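Local coordinates for protein exonuclease mut-7 homolog (PDB 7JW2) that probably trims the 3' ends of AGO1-bound microRNAs as a magnesium-dependent 3'-5' exoribonuclease, here represented by its exonuclease domain, at residues V50-L55 with R183-D188. Numbering follows the deposited sequence.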
ATOM      1  N   VAL A  50       4.778  21.426   4.002  1.00 18.86           N
ATOM      2  CA  VAL A  50       5.358  20.626   2.925  1.00 17.70           C
ATOM      3  C   VAL A  50       4.500  20.717   1.673  1.00 15.51           C
ATOM      4  O   VAL A  50       3.267  20.604   1.733  1.00 19.00           O
ATOM      5  CB  VAL A  50       5.495  19.154   3.356  1.00 17.44           C
ATOM      6  CG1 VAL A  50       6.235  18.345   2.273  1.00 19.07           C
ATOM      7  CG2 VAL A  50       6.230  19.054   4.670  1.00 21.99           C
ATOM      8  N   SER A  51       5.156  20.873   0.519  1.00 14.12           N
ATOM      9  CA  SER A  51       4.483  20.753  -0.770  1.00 14.47           C
ATOM     10  C   SER A  51       4.660  19.367  -1.382  1.00 14.14           C
ATOM     11  O   SER A  51       3.669  18.713  -1.726  1.00 14.20           O
ATOM     12  CB  SER A  51       4.995  21.839  -1.735  1.00 15.67           C
ATOM     13  OG  SER A  51       4.511  21.616  -3.048  1.00 15.74           O
ATOM     14  N   LEU A  52       5.908  18.909  -1.509  1.00 13.95           N
ATOM     15  CA  LEU A  52       6.246  17.633  -2.127  1.00 13.06           C
ATOM     16  C   LEU A  52       7.242  16.894  -1.255  1.00 12.60           C
ATOM     17  O   LEU A  52       8.078  17.516  -0.601  1.00 13.25           O
ATOM     18  CB  LEU A  52       6.888  17.809  -3.517  1.00 14.41           C
ATOM     19  CG  LEU A  52       6.068  18.445  -4.639  1.00 15.22           C
ATOM     20  CD1 LEU A  52       6.940  18.559  -5.881  1.00 16.23           C
ATOM     21  CD2 LEU A  52       4.826  17.627  -4.939  1.00 16.98           C
ATOM     22  N   ILE A  53       7.141  15.561  -1.255  1.00 11.97           N
ATOM     23  CA  ILE A  53       8.218  14.675  -0.812  1.00 12.76           C
ATOM     24  C   ILE A  53       8.557  13.750  -1.971  1.00 11.97           C
ATOM     25  O   ILE A  53       7.660  13.126  -2.554  1.00 14.59           O
ATOM     26  CB  ILE A  53       7.823  13.879   0.442  1.00 13.41           C
ATOM     27  CG1 ILE A  53       7.633  14.839   1.621  1.00 15.07           C
ATOM     28  CG2 ILE A  53       8.918  12.856   0.774  1.00 15.49           C
ATOM     29  CD1 ILE A  53       6.964  14.185   2.802  1.00 18.84           C
ATOM     30  N   GLN A  54       9.837  13.684  -2.333  1.00 12.32           N
ATOM     31  CA  GLN A  54      10.273  12.924  -3.500  1.00 11.33           C
ATOM     32  C   GLN A  54      11.098  11.719  -3.058  1.00 10.95           C
ATOM     33  O   GLN A  54      12.042  11.867  -2.277  1.00 13.25           O
ATOM     34  CB  GLN A  54      11.087  13.780  -4.481  1.00 13.61           C
ATOM     35  CG  GLN A  54      10.436  15.090  -4.953  1.00 14.87           C
ATOM     36  CD  GLN A  54      10.879  16.291  -4.135  1.00 15.50           C
ATOM     37  OE1 GLN A  54      10.161  16.731  -3.236  1.00 15.01           O
ATOM     38  NE2 GLN A  54      12.054  16.833  -4.453  1.00 16.46           N
ATOM     39  N   LEU A  55      10.727  10.542  -3.560  1.00 11.86           N
ATOM     40  CA  LEU A  55      11.405   9.287  -3.242  1.00 11.92           C
ATOM     41  C   LEU A  55      11.831   8.622  -4.538  1.00 12.67           C
ATOM     42  O   LEU A  55      10.982   8.300  -5.375  1.00 14.55           O
ATOM     43  CB  LEU A  55      10.489   8.356  -2.442  1.00 14.75           C
ATOM     44  CG  LEU A  55       9.825   9.012  -1.231  1.00 14.40           C
ATOM     45  CD1 LEU A  55       8.805   8.101  -0.555  1.00 16.26           C
ATOM     46  CD2 LEU A  55      10.863   9.494  -0.229  1.00 17.69           C
ATOM     47  N   ARG A 183      10.053  18.498 -12.903  1.00 17.50           N
ATOM     48  CA  ARG A 183      11.328  17.945 -13.360  1.00 18.47           C
ATOM     49  C   ARG A 183      12.444  18.218 -12.355  1.00 18.00           C
ATOM     50  O   ARG A 183      13.237  17.320 -12.030  1.00 17.52           O
ATOM     51  CB  ARG A 183      11.673  18.511 -14.740  1.00 23.32           C
ATOM     52  CG  ARG A 183      10.835  17.892 -15.851  1.00 27.22           C
ATOM     53  CD  ARG A 183      11.508  17.993 -17.218  1.00 36.54           C
ATOM     54  NE  ARG A 183      11.914  19.357 -17.532  1.00 36.83           N
ATOM     55  CZ  ARG A 183      11.346  20.104 -18.474  1.00 37.81           C
ATOM     56  NH1 ARG A 183      10.346  19.611 -19.194  1.00 34.99           N
ATOM     57  NH2 ARG A 183      11.777  21.339 -18.696  1.00 39.36           N
ATOM     58  N   TYR A 184      12.521  19.447 -11.848  1.00 16.20           N
ATOM     59  CA  TYR A 184      13.516  19.783 -10.840  1.00 14.38           C
ATOM     60  C   TYR A 184      13.337  18.927  -9.589  1.00 16.71           C
ATOM     61  O   TYR A 184      14.316  18.420  -9.031  1.00 16.37           O
ATOM     62  CB  TYR A 184      13.434  21.282 -10.500  1.00 17.43           C
ATOM     63  CG  TYR A 184      14.171  21.641  -9.234  1.00 16.22           C
ATOM     64  CD1 TYR A 184      15.537  21.912  -9.249  1.00 17.13           C
ATOM     65  CD2 TYR A 184      13.516  21.656  -8.008  1.00 17.44           C
ATOM     66  CE1 TYR A 184      16.226  22.210  -8.081  1.00 16.06           C
ATOM     67  CE2 TYR A 184      14.190  21.951  -6.844  1.00 18.63           C
ATOM     68  CZ  TYR A 184      15.544  22.215  -6.880  1.00 17.73           C
ATOM     69  OH  TYR A 184      16.210  22.511  -5.720  1.00 20.30           O
ATOM     70  N   ALA A 185      12.094  18.763  -9.134  1.00 15.84           N
ATOM     71  CA  ALA A 185      11.856  18.011  -7.904  1.00 14.04           C
ATOM     72  C   ALA A 185      12.262  16.553  -8.058  1.00 15.11           C
ATOM     73  O   ALA A 185      12.850  15.966  -7.139  1.00 15.54           O
ATOM     74  CB  ALA A 185      10.382  18.131  -7.491  1.00 13.90           C
ATOM     75  N   ALA A 186      11.934  15.943  -9.198  1.00 15.01           N
ATOM     76  CA  ALA A 186      12.262  14.533  -9.378  1.00 14.67           C
ATOM     77  C   ALA A 186      13.771  14.337  -9.458  1.00 15.39           C
ATOM     78  O   ALA A 186      14.319  13.396  -8.864  1.00 15.76           O
ATOM     79  CB  ALA A 186      11.563  13.992 -10.626  1.00 17.27           C
ATOM     80  N   LEU A 187      14.460  15.202 -10.194  1.00 14.99           N
ATOM     81  CA  LEU A 187      15.901  15.068 -10.316  1.00 15.52           C
ATOM     82  C   LEU A 187      16.617  15.361  -9.001  1.00 15.72           C
ATOM     83  O   LEU A 187      17.701  14.812  -8.760  1.00 17.48           O
ATOM     84  CB  LEU A 187      16.407  15.983 -11.432  1.00 17.13           C
ATOM     85  CG  LEU A 187      17.883  15.823 -11.796  1.00 17.29           C
ATOM     86  CD1 LEU A 187      18.215  14.383 -12.175  1.00 19.43           C
ATOM     87  CD2 LEU A 187      18.228  16.783 -12.932  1.00 17.79           C
ATOM     88  N   ASP A 188      16.043  16.203  -8.127  1.00 16.35           N
ATOM     89  CA  ASP A 188      16.763  16.534  -6.903  1.00 16.18           C
ATOM     90  C   ASP A 188      16.884  15.312  -5.999  1.00 16.38           C
ATOM     91  O   ASP A 188      17.854  15.198  -5.245  1.00 18.46           O
ATOM     92  CB  ASP A 188      16.108  17.711  -6.172  1.00 19.20           C
ATOM     93  CG  ASP A 188      17.128  18.788  -5.787  1.00 18.08           C
ATOM     94  OD1 ASP A 188      17.857  19.279  -6.684  1.00 20.94           O
ATOM     95  OD2 ASP A 188      17.218  19.122  -4.586  1.00 21.23           O
TER
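The carboxamide of Gln54 is the flat group in this strand-to-helix contact: the methyl of Ala185 lies over one of its faces, with CB 3.9 Å from CD, while its NE2 end reaches the same residue's carbonyl. NE2 donates to Ala185 O at 2.9 Å, with a moderately bent N-H...O angle of 150°. Ala185 O lies slightly off the carboxamide plane, and NE2 comes to it tilted out of the carbonyl plane, at a C=O...N angle of 114°. A bend at chi2 (96°) swings the carboxamide so that NE2 meets this oxygen; Gln54 CG itself lies 3.4 Å from Ala185 O. Two residues earlier along the strand, Leu52 CD1 presses on Ala185 CB at 3.8 Å, so the small methyl is shared by an apolar and a polar neighbour. The axes of segments 50-55 and 183-188, parts of strand 50-56 and helix 179-205, come within 8.0 Å in the buried core of this RNase H-like domain. Tyr184 and Asp188 have the YxxxD spacing of DEDDy exonucleases. Gln54 NE2 also donates to Glu39 OE1 on the adjoining strand 33-40. Two acceptors on NE2 should hold the carboxamide's rotation and tie this helical turn to Glu39, consistent with a second-shell role in positioning that carboxylate.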